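PDB 5XHB: nisin immunity protein from Lactococcus lactis subsp. lactis, which is a membrane-anchored lipoprotein that takes part in protecting the producing cell against nisin supplied from outside. Local coordinates for residues F46-V52 and V68-N74; I87-Y92 and L106-F111. All coordinates share one frame; numbering follows the deposited sequence.

Both contacts belong to the same antiparallel sheet of the chain, with centres about 10 Å apart. Contact 1 pairs two of its long strands; in contact 2 the 87-92 turn and strand meet the 106-111 loop, which packs on one side of that sheet. They are joined through Asn88, whose OD1 lies 2.7 Å from Val71 N and whose ND2 lies 3.2 Å from Thr69 O, both probable hydrogen bonds. Hydrophobic packing links them too, Val52 CG1 lying 3.5 Å from Leu108 CD2. A sulfate ion, probably from the crystallisation liquor, is held by Arg107 of contact 2 and also by Ala105 N and, in the second half of the chain, Tyr134 OH, Leu207 N and Thr208 OG1.

Contact 1 (F46-V52 and V68-N74); sequences FYKLLIV and VTLVLNN
Lys48 and Leu72 form a hydrogen-bonded antiparallel pair, Leu72 N reaching Lys48 O at 2.7 Å while Lys48 N returns a bond to Leu72 O. The same double link recurs at Leu50 with Leu70 and at Val52 with Val68, and the bond from Leu70 N to Leu50 O is almost straight, 173° at the hydrogen. At the non-hydrogen-bonded pairs the strands add CA-H...O contacts, such as Leu49 CA to Leu70 O at 3.3 Å.

Apart from Lys48, whose chain bends off and leads away from the partner strand, the face bearing Leu50, Val52, Val68, Leu70 and Leu72 is apolar and largely buried. Here Leu50 and Leu72 meet through their CD1 methyls, 3.8 Å apart. Phe46 has CG wedged between its own backbone N and carbonyl carbon (chi1 80°), which swings the ring across to the partner strand; its CE2 comes 3.9 Å from Leu72 CB, and CD1 and CE1 lie beside the backbone N of Asn74. The main chain of Phe46 is gripped as well, its N donating to Asn74 OD1 at 3.0 Å in the plane of the side-chain carbonyl. A weak bond returns from Asn74 N to Phe46 O.

On the other face Tyr47 slants across Val71, with CE2 tight against CG1 at 3.3 Å, and Leu49 CD1 touches both Thr69 CG2 and Val71 CG2.

Further out, Leu70 packs on Phe111, Val52 and Val68 on Leu108, and Leu72 on Ile87, while Asn74 ND2 is held by Tyr76 OH. This chemistry implies a two-sided ribbon: a regular ladder of main-chain bonds fixes the register of strands 39-53 and 67-78, one face, Lys48 excepted, supplies a hydrophobic wall for the domain interior, and the other combines aliphatic groups with Tyr47 and Thr69.

Contact 2 (I87-Y92 and L106-F111); sequences INDRYY and LRLQNF. With SO4 (sulfate ion), chain B.
Leu106 sets its CD1 methyl squarely over one face of the Tyr92 ring, a CH-pi contact 3.6 Å from the centroid and only 4° off the ring normal. The leucine reaches this place with CG trans to its backbone N (chi1 180°), and its side chain crosses that of Tyr92 at about a right angle. Its second methyl, CD2, lies against Ile87 CG2.

The Tyr92 and Phe111 side chains come toward each other from opposite directions, their rings meeting obliquely. The two ring planes are inclined at 65°, and Phe111 CZ comes 3.6 Å from Tyr92 CE1. The same CZ presses on Ile87 CG2 at 3.4 Å, while farther back along the ring CD1 passes Asn88 ND2 at 3.6 Å, with the amide and ring planes steeply turned to each other. That amide is held by strand 67-78, ND2 bonding to Thr69 O and OD1 to Val71 N.

The phenol oxygen marks the polar side of the cluster. Arg90 NH1 donates to Tyr92 OH over 2.8 Å, the hydroxyl standing somewhat out of the guanidinium plane, and NH1 also passes beside Asn110 CB. The Asn110 amide lies nearly coplanar with the tyrosine ring, and its ND2 is hydrogen-bonded to Asp31 OD1.

Arg107 turns elsewhere: NH1 and NH2 each donate to a different sulfate oxygen, the ion lying at the guanidinium edge in its plane, while NE forms a salt bridge with Asp120.

Within the fold, the type II' turn from Ile87 to Arg90 connects strands 83-87 and 90-96 as a tight hairpin, and the loop with its 3-10 turn at 108-110 lies against it. Strand 25-33 flanks Tyr92 through Val29 and Glu33, whereas strand 67-78 receives Phe111 on Val68 and Leu70.

Contact 1 (F46-V52 and V68-N74)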
ATOM      1  N   PHE A  46      19.386 -16.934  -6.024  1.00 22.47           N
ATOM      2  CA  PHE A  46      18.749 -16.636  -7.303  1.00 20.95           C
ATOM      3  C   PHE A  46      19.126 -15.217  -7.703  1.00 22.55           C
ATOM      4  O   PHE A  46      19.554 -14.428  -6.863  1.00 22.61           O
ATOM      5  CB  PHE A  46      17.226 -16.786  -7.223  1.00 24.00           C
ATOM      6  CG  PHE A  46      16.532 -15.603  -6.601  1.00 20.98           C
ATOM      7  CD1 PHE A  46      16.493 -15.448  -5.225  1.00 25.53           C
ATOM      8  CD2 PHE A  46      15.931 -14.640  -7.396  1.00 23.58           C
ATOM      9  CE1 PHE A  46      15.860 -14.346  -4.652  1.00 23.28           C
ATOM     10  CE2 PHE A  46      15.296 -13.535  -6.829  1.00 22.30           C
ATOM     11  CZ  PHE A  46      15.271 -13.389  -5.459  1.00 23.17           C
ATOM     12  N   TYR A  47      18.941 -14.897  -8.980  1.00 19.58           N
ATOM     13  CA  TYR A  47      19.243 -13.576  -9.509  1.00 20.77           C
ATOM     14  C   TYR A  47      18.194 -13.218 -10.550  1.00 23.09           C
ATOM     15  O   TYR A  47      18.014 -13.940 -11.529  1.00 24.42           O
ATOM     16  CB  TYR A  47      20.651 -13.552 -10.124  1.00 21.46           C
ATOM     17  CG  TYR A  47      21.107 -12.204 -10.620  1.00 23.17           C
ATOM     18  CD1 TYR A  47      20.733 -11.734 -11.872  1.00 24.37           C
ATOM     19  CD2 TYR A  47      21.922 -11.396  -9.835  1.00 27.21           C
ATOM     20  CE1 TYR A  47      21.147 -10.496 -12.327  1.00 21.69           C
ATOM     21  CE2 TYR A  47      22.347 -10.154 -10.286  1.00 25.78           C
ATOM     22  CZ  TYR A  47      21.957  -9.712 -11.533  1.00 22.08           C
ATOM     23  OH  TYR A  47      22.366  -8.485 -11.995  1.00 21.17           O
ATOM     24  N   LYS A  48      17.501 -12.107 -10.344  1.00 19.97           N
ATOM     25  CA  LYS A  48      16.482 -11.676 -11.283  1.00 23.20           C
ATOM     26  C   LYS A  48      16.567 -10.172 -11.509  1.00 22.83           C
ATOM     27  O   LYS A  48      16.635  -9.398 -10.564  1.00 22.31           O
ATOM     28  CB  LYS A  48      15.090 -12.073 -10.768  1.00 25.27           C
ATOM     29  CG  LYS A  48      13.926 -11.586 -11.629  1.00 28.60           C
ATOM     30  CD  LYS A  48      13.905 -12.264 -12.992  1.00 31.96           C
ATOM     31  CE  LYS A  48      12.519 -12.174 -13.627  1.00 41.87           C
ATOM     32  NZ  LYS A  48      12.527 -12.486 -15.090  1.00 44.08           N
ATOM     33  N   LEU A  49      16.580  -9.758 -12.770  1.00 22.22           N
ATOM     34  CA  LEU A  49      16.580  -8.341 -13.070  1.00 22.74           C
ATOM     35  C   LEU A  49      15.220  -7.924 -13.601  1.00 24.00           C
ATOM     36  O   LEU A  49      14.689  -8.536 -14.526  1.00 29.34           O
ATOM     37  CB  LEU A  49      17.688  -7.992 -14.078  1.00 27.80           C
ATOM     38  CG  LEU A  49      17.818  -6.497 -14.373  1.00 28.34           C
ATOM     39  CD1 LEU A  49      19.279  -6.080 -14.435  1.00 33.09           C
ATOM     40  CD2 LEU A  49      17.124  -6.162 -15.678  1.00 33.41           C
ATOM     41  N   LEU A  50      14.661  -6.880 -13.010  1.00 20.33           N
ATOM     42  CA  LEU A  50      13.399  -6.332 -13.470  1.00 24.01           C
ATOM     43  C   LEU A  50      13.579  -4.870 -13.809  1.00 26.35           C
ATOM     44  O   LEU A  50      14.327  -4.159 -13.139  1.00 25.57           O
ATOM     45  CB  LEU A  50      12.303  -6.487 -12.405  1.00 22.32           C
ATOM     46  CG  LEU A  50      11.912  -7.917 -12.007  1.00 29.20           C
ATOM     47  CD1 LEU A  50      10.806  -7.892 -10.965  1.00 20.03           C
ATOM     48  CD2 LEU A  50      11.466  -8.705 -13.220  1.00 27.12           C
ATOM     49  N   ILE A  51      12.881  -4.425 -14.847  1.00 24.91           N
ATOM     50  CA  ILE A  51      12.866  -3.024 -15.228  1.00 21.84           C
ATOM     51  C   ILE A  51      11.455  -2.482 -15.060  1.00 26.41           C
ATOM     52  O   ILE A  51      10.522  -2.993 -15.672  1.00 30.62           O
ATOM     53  CB  ILE A  51      13.327  -2.829 -16.684  1.00 25.46           C
ATOM     54  CG1 ILE A  51      14.732  -3.405 -16.876  1.00 31.10           C
ATOM     55  CG2 ILE A  51      13.277  -1.359 -17.058  1.00 32.56           C
ATOM     56  CD1 ILE A  51      15.253  -3.292 -18.315  1.00 39.04           C
ATOM     57  N   VAL A  52      11.288  -1.471 -14.216  1.00 23.72           N
ATOM     58  CA  VAL A  52       9.946  -1.038 -13.843  1.00 28.70           C
ATOM     59  C   VAL A  52       9.684   0.432 -14.137  1.00 32.00           C
ATOM     60  O   VAL A  52      10.397   1.311 -13.660  1.00 34.78           O
ATOM     61  CB  VAL A  52       9.668  -1.275 -12.349  1.00 31.68           C
ATOM     62  CG1 VAL A  52       8.169  -1.214 -12.088  1.00 33.91           C
ATOM     63  CG2 VAL A  52      10.220  -2.621 -11.911  1.00 28.09           C
ATOM     64  N   VAL A  68      13.015   2.345 -13.322  1.00 41.54           N
ATOM     65  CA  VAL A  68      14.030   1.972 -12.352  1.00 31.17           C
ATOM     66  C   VAL A  68      14.364   0.500 -12.569  1.00 28.88           C
ATOM     67  O   VAL A  68      13.483  -0.307 -12.877  1.00 25.88           O
ATOM     68  CB  VAL A  68      13.571   2.239 -10.899  1.00 37.95           C
ATOM     69  CG1 VAL A  68      12.316   1.467 -10.586  1.00 36.67           C
ATOM     70  CG2 VAL A  68      14.671   1.877  -9.914  1.00 33.97           C
ATOM     71  N   THR A  69      15.648   0.169 -12.462  1.00 24.53           N
ATOM     72  CA  THR A  69      16.113  -1.198 -12.644  1.00 25.32           C
ATOM     73  C   THR A  69      16.333  -1.846 -11.287  1.00 25.66           C
ATOM     74  O   THR A  69      17.028  -1.299 -10.431  1.00 23.84           O
ATOM     75  CB  THR A  69      17.418  -1.253 -13.455  1.00 26.51           C
ATOM     76  OG1 THR A  69      17.225  -0.581 -14.703  1.00 32.55           O
ATOM     77  CG2 THR A  69      17.832  -2.693 -13.707  1.00 24.35           C
ATOM     78  N   LEU A  70      15.713  -3.002 -11.086  1.00 24.94           N
ATOM     79  CA  LEU A  70      15.848  -3.722  -9.828  1.00 23.79           C
ATOM     80  C   LEU A  70      16.590  -5.023 -10.028  1.00 21.73           C
ATOM     81  O   LEU A  70      16.231  -5.837 -10.881  1.00 27.77           O
ATOM     82  CB  LEU A  70      14.483  -4.011  -9.216  1.00 23.73           C
ATOM     83  CG  LEU A  70      13.569  -2.831  -8.922  1.00 25.02           C
ATOM     84  CD1 LEU A  70      12.270  -3.378  -8.357  1.00 25.26           C
ATOM     85  CD2 LEU A  70      14.224  -1.846  -7.959  1.00 24.67           C
ATOM     86  N   VAL A  71      17.631  -5.223  -9.239  1.00 17.78           N
ATOM     87  CA  VAL A  71      18.269  -6.527  -9.196  1.00 17.67           C
ATOM     88  C   VAL A  71      17.844  -7.257  -7.920  1.00 20.78           C
ATOM     89  O   VAL A  71      18.192  -6.834  -6.807  1.00 18.14           O
ATOM     90  CB  VAL A  71      19.800  -6.402  -9.266  1.00 20.99           C
ATOM     91  CG1 VAL A  71      20.459  -7.734  -8.955  1.00 20.17           C
ATOM     92  CG2 VAL A  71      20.200  -5.910 -10.648  1.00 20.91           C
ATOM     93  N   LEU A  72      17.078  -8.336  -8.096  1.00 15.79           N
ATOM     94  CA  LEU A  72      16.606  -9.174  -6.997  1.00 18.45           C
ATOM     95  C   LEU A  72      17.572 -10.327  -6.819  1.00 21.24           C
ATOM     96  O   LEU A  72      17.795 -11.105  -7.745  1.00 23.32           O
ATOM     97  CB  LEU A  72      15.192  -9.712  -7.276  1.00 20.83           C
ATOM     98  CG  LEU A  72      14.225  -8.740  -7.951  1.00 25.73           C
ATOM     99  CD1 LEU A  72      12.892  -9.423  -8.223  1.00 30.63           C
ATOM    100  CD2 LEU A  72      14.032  -7.546  -7.076  1.00 26.07           C
ATOM    101  N   ASN A  73      18.146 -10.448  -5.632  1.00 21.04           N
ATOM    102  CA  ASN A  73      19.288 -11.334  -5.472  1.00 20.62           C
ATOM    103  C   ASN A  73      19.325 -12.024  -4.119  1.00 22.37           C
ATOM    104  O   ASN A  73      19.699 -11.405  -3.117  1.00 20.93           O
ATOM    105  CB  ASN A  73      20.571 -10.534  -5.680  1.00 19.00           C
ATOM    106  CG  ASN A  73      21.796 -11.415  -5.859  1.00 26.70           C
ATOM    107  OD1 ASN A  73      21.696 -12.604  -6.194  1.00 27.26           O
ATOM    108  ND2 ASN A  73      22.965 -10.827  -5.646  1.00 29.76           N
ATOM    109  N   ASN A  74      18.924 -13.298  -4.120  1.00 19.58           N
ATOM    110  CA  ASN A  74      18.984 -14.200  -2.972  1.00 20.82           C
ATOM    111  C   ASN A  74      17.983 -13.898  -1.877  1.00 20.38           C
ATOM    112  O   ASN A  74      17.555 -12.763  -1.704  1.00 18.79           O
ATOM    113  CB  ASN A  74      20.380 -14.205  -2.363  1.00 20.43           C
ATOM    114  CG  ASN A  74      21.444 -14.500  -3.388  1.00 24.57           C
ATOM    115  OD1 ASN A  74      21.196 -15.205  -4.359  1.00 21.91           O
ATOM    116  ND2 ASN A  74      22.629 -13.948  -3.189  1.00 23.16           N
TER

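Contact 2 (I87-Y92 and L106-F111)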
ATOM      1  N   ILE A  87      17.706  -6.569  -2.627  1.00 13.40           N
ATOM      2  CA  ILE A  87      17.156  -5.707  -3.656  1.00 13.69           C
ATOM      3  C   ILE A  87      18.153  -4.591  -3.925  1.00 14.99           C
ATOM      4  O   ILE A  87      18.346  -3.712  -3.086  1.00 13.78           O
ATOM      5  CB  ILE A  87      15.810  -5.056  -3.271  1.00 17.19           C
ATOM      6  CG1 ILE A  87      14.847  -6.073  -2.635  1.00 14.55           C
ATOM      7  CG2 ILE A  87      15.193  -4.406  -4.513  1.00 16.38           C
ATOM      8  CD1 ILE A  87      14.386  -7.151  -3.564  1.00 20.87           C
ATOM      9  N   ASN A  88      18.759  -4.620  -5.102  1.00 15.74           N
ATOM     10  CA  ASN A  88      19.852  -3.703  -5.426  1.00 15.55           C
ATOM     11  C   ASN A  88      20.879  -3.756  -4.308  1.00 15.19           C
ATOM     12  O   ASN A  88      21.388  -4.834  -4.019  1.00 15.15           O
ATOM     13  CB  ASN A  88      19.324  -2.290  -5.683  1.00 18.48           C
ATOM     14  CG  ASN A  88      18.615  -2.198  -7.025  1.00 21.34           C
ATOM     15  OD1 ASN A  88      18.413  -3.219  -7.676  1.00 19.77           O
ATOM     16  ND2 ASN A  88      18.244  -0.991  -7.447  1.00 22.59           N
ATOM     17  N   ASP A  89      21.164  -2.625  -3.669  1.00 15.26           N
ATOM     18  CA  ASP A  89      22.198  -2.593  -2.636  1.00 17.59           C
ATOM     19  C   ASP A  89      21.635  -2.728  -1.220  1.00 21.49           C
ATOM     20  O   ASP A  89      22.347  -2.487  -0.255  1.00 17.21           O
ATOM     21  CB  ASP A  89      23.010  -1.294  -2.729  1.00 17.50           C
ATOM     22  CG  ASP A  89      22.152  -0.057  -2.511  1.00 30.16           C
ATOM     23  OD1 ASP A  89      20.954  -0.090  -2.872  1.00 24.90           O
ATOM     24  OD2 ASP A  89      22.666   0.947  -1.969  1.00 30.90           O
ATOM     25  N   ARG A  90      20.368  -3.122  -1.096  1.00 17.17           N
ATOM     26  CA  ARG A  90      19.739  -3.226   0.216  1.00 16.24           C
ATOM     27  C   ARG A  90      19.141  -4.606   0.440  1.00 17.58           C
ATOM     28  O   ARG A  90      19.243  -5.482  -0.414  1.00 13.96           O
ATOM     29  CB  ARG A  90      18.649  -2.170   0.372  1.00 17.97           C
ATOM     30  CG  ARG A  90      19.180  -0.743   0.389  1.00 26.49           C
ATOM     31  CD  ARG A  90      18.166   0.188  -0.237  1.00 31.50           C
ATOM     32  NE  ARG A  90      18.483   1.589  -0.011  1.00 37.52           N
ATOM     33  CZ  ARG A  90      17.570   2.550   0.079  1.00 39.21           C
ATOM     34  NH1 ARG A  90      16.282   2.256  -0.032  1.00 31.17           N
ATOM     35  NH2 ARG A  90      17.943   3.805   0.291  1.00 46.79           N
ATOM     36  N   TYR A  91      18.518  -4.770   1.603  1.00 14.41           N
ATOM     37  CA  TYR A  91      17.798  -5.990   1.957  1.00 17.18           C
ATOM     38  C   TYR A  91      16.414  -5.621   2.465  1.00 16.48           C
ATOM     39  O   TYR A  91      16.273  -4.699   3.269  1.00 15.70           O
ATOM     40  CB  TYR A  91      18.539  -6.777   3.029  1.00 18.30           C
ATOM     41  CG  TYR A  91      19.959  -7.139   2.655  1.00 18.71           C
ATOM     42  CD1 TYR A  91      20.999  -6.242   2.858  1.00 21.76           C
ATOM     43  CD2 TYR A  91      20.258  -8.385   2.123  1.00 18.65           C
ATOM     44  CE1 TYR A  91      22.299  -6.572   2.534  1.00 24.59           C
ATOM     45  CE2 TYR A  91      21.559  -8.725   1.795  1.00 23.76           C
ATOM     46  CZ  TYR A  91      22.573  -7.811   2.002  1.00 27.92           C
ATOM     47  OH  TYR A  91      23.871  -8.145   1.676  1.00 29.68           O
ATOM     48  N   TYR A  92      15.394  -6.336   2.003  1.00 14.54           N
ATOM     49  CA  TYR A  92      14.040  -6.027   2.433  1.00 13.38           C
ATOM     50  C   TYR A  92      13.356  -7.285   2.916  1.00 14.30           C
ATOM     51  O   TYR A  92      13.466  -8.337   2.285  1.00 12.56           O
ATOM     52  CB  TYR A  92      13.246  -5.375   1.297  1.00 14.50           C
ATOM     53  CG  TYR A  92      13.622  -3.931   1.069  1.00 17.66           C
ATOM     54  CD1 TYR A  92      14.636  -3.587   0.185  1.00 18.34           C
ATOM     55  CD2 TYR A  92      12.966  -2.907   1.756  1.00 16.16           C
ATOM     56  CE1 TYR A  92      14.991  -2.259  -0.008  1.00 19.87           C
ATOM     57  CE2 TYR A  92      13.305  -1.583   1.556  1.00 21.80           C
ATOM     58  CZ  TYR A  92      14.319  -1.268   0.676  1.00 24.23           C
ATOM     59  OH  TYR A  92      14.667   0.046   0.479  1.00 33.28           O
ATOM     60  N   LEU A 106       7.104  -3.322  -1.052  1.00 13.60           N
ATOM     61  CA  LEU A 106       8.286  -2.577  -1.477  1.00 13.88           C
ATOM     62  C   LEU A 106       7.918  -1.361  -2.320  1.00 17.88           C
ATOM     63  O   LEU A 106       7.146  -1.481  -3.270  1.00 16.14           O
ATOM     64  CB  LEU A 106       9.213  -3.506  -2.275  1.00 14.92           C
ATOM     65  CG  LEU A 106      10.502  -2.861  -2.793  1.00 18.20           C
ATOM     66  CD1 LEU A 106      11.371  -2.426  -1.621  1.00 18.99           C
ATOM     67  CD2 LEU A 106      11.249  -3.820  -3.720  1.00 21.89           C
ATOM     68  N   ARG A 107       8.476  -0.204  -1.975  1.00 17.17           N
ATOM     69  CA  ARG A 107       8.246   1.019  -2.733  1.00 19.19           C
ATOM     70  C   ARG A 107       9.345   1.255  -3.773  1.00 23.74           C
ATOM     71  O   ARG A 107      10.527   1.272  -3.448  1.00 20.55           O
ATOM     72  CB  ARG A 107       8.162   2.233  -1.801  1.00 20.91           C
ATOM     73  CG  ARG A 107       7.011   2.193  -0.799  1.00 23.04           C
ATOM     74  CD  ARG A 107       5.710   1.827  -1.476  1.00 23.09           C
ATOM     75  NE  ARG A 107       4.525   2.218  -0.704  1.00 27.86           N
ATOM     76  CZ  ARG A 107       3.510   1.400  -0.438  1.00 26.00           C
ATOM     77  NH1 ARG A 107       3.556   0.134  -0.848  1.00 17.06           N
ATOM     78  NH2 ARG A 107       2.453   1.842   0.234  1.00 20.22           N
ATOM     79  N   LEU A 108       8.927   1.443  -5.019  1.00 24.17           N
ATOM     80  CA  LEU A 108       9.825   1.721  -6.134  1.00 28.19           C
ATOM     81  C   LEU A 108      10.656   2.979  -5.889  1.00 29.98           C
ATOM     82  O   LEU A 108      11.821   3.065  -6.286  1.00 30.03           O
ATOM     83  CB  LEU A 108       8.997   1.877  -7.400  1.00 30.35           C
ATOM     84  CG  LEU A 108       9.299   1.119  -8.683  1.00 40.38           C
ATOM     85  CD1 LEU A 108       9.744  -0.310  -8.417  1.00 33.63           C
ATOM     86  CD2 LEU A 108       8.037   1.154  -9.534  1.00 41.08           C
ATOM     87  N   GLN A 109      10.048   3.945  -5.208  1.00 32.31           N
ATOM     88  CA  GLN A 109      10.666   5.242  -4.962  1.00 34.91           C
ATOM     89  C   GLN A 109      11.939   5.133  -4.141  1.00 34.61           C
ATOM     90  O   GLN A 109      12.771   6.037  -4.176  1.00 32.62           O
ATOM     91  CB  GLN A 109       9.679   6.182  -4.259  1.00 39.40           C
ATOM     92  CG  GLN A 109       8.532   6.673  -5.144  1.00 47.20           C
ATOM     93  CD  GLN A 109       7.417   5.643  -5.340  1.00 50.90           C
ATOM     94  OE1 GLN A 109       7.397   4.580  -4.706  1.00 36.69           O
ATOM     95  NE2 GLN A 109       6.476   5.965  -6.223  1.00 54.22           N
ATOM     96  N   ASN A 110      12.094   4.037  -3.401  1.00 26.99           N
ATOM     97  CA  ASN A 110      13.328   3.790  -2.651  1.00 29.10           C
ATOM     98  C   ASN A 110      14.582   3.823  -3.527  1.00 28.35           C
ATOM     99  O   ASN A 110      15.676   4.133  -3.055  1.00 31.68           O
ATOM    100  CB  ASN A 110      13.278   2.431  -1.941  1.00 31.27           C
ATOM    101  CG  ASN A 110      12.191   2.354  -0.882  1.00 29.57           C
ATOM    102  OD1 ASN A 110      11.573   3.355  -0.540  1.00 32.75           O
ATOM    103  ND2 ASN A 110      11.960   1.153  -0.354  1.00 27.01           N
ATOM    104  N   PHE A 111      14.424   3.464  -4.796  1.00 28.16           N
ATOM    105  CA  PHE A 111      15.566   3.303  -5.686  1.00 26.55           C
ATOM    106  C   PHE A 111      15.614   4.397  -6.754  1.00 32.81           C
ATOM    107  O   PHE A 111      16.273   4.231  -7.781  1.00 32.34           O
ATOM    108  CB  PHE A 111      15.522   1.919  -6.330  1.00 27.10           C
ATOM    109  CG  PHE A 111      15.241   0.821  -5.345  1.00 28.62           C
ATOM    110  CD1 PHE A 111      16.275   0.233  -4.632  1.00 26.93           C
ATOM    111  CD2 PHE A 111      13.943   0.404  -5.109  1.00 27.32           C
ATOM    112  CE1 PHE A 111      16.019  -0.766  -3.705  1.00 23.05           C
ATOM    113  CE2 PHE A 111      13.672  -0.595  -4.174  1.00 26.17           C
ATOM    114  CZ  PHE A 111      14.710  -1.175  -3.472  1.00 24.60           C
TER
HETATM  115  S   SO4 B 301       0.289  -1.455   0.005  1.00 19.66           S
HETATM  116  O1  SO4 B 301      -0.271  -2.246   1.121  1.00 17.80           O
HETATM  117  O2  SO4 B 301       0.327  -0.043   0.372  1.00 23.78           O
HETATM  118  O3  SO4 B 301       1.648  -1.895  -0.307  1.00 19.36           O
HETATM  119  O4  SO4 B 301      -0.585  -1.655  -1.145  1.00 18.52           O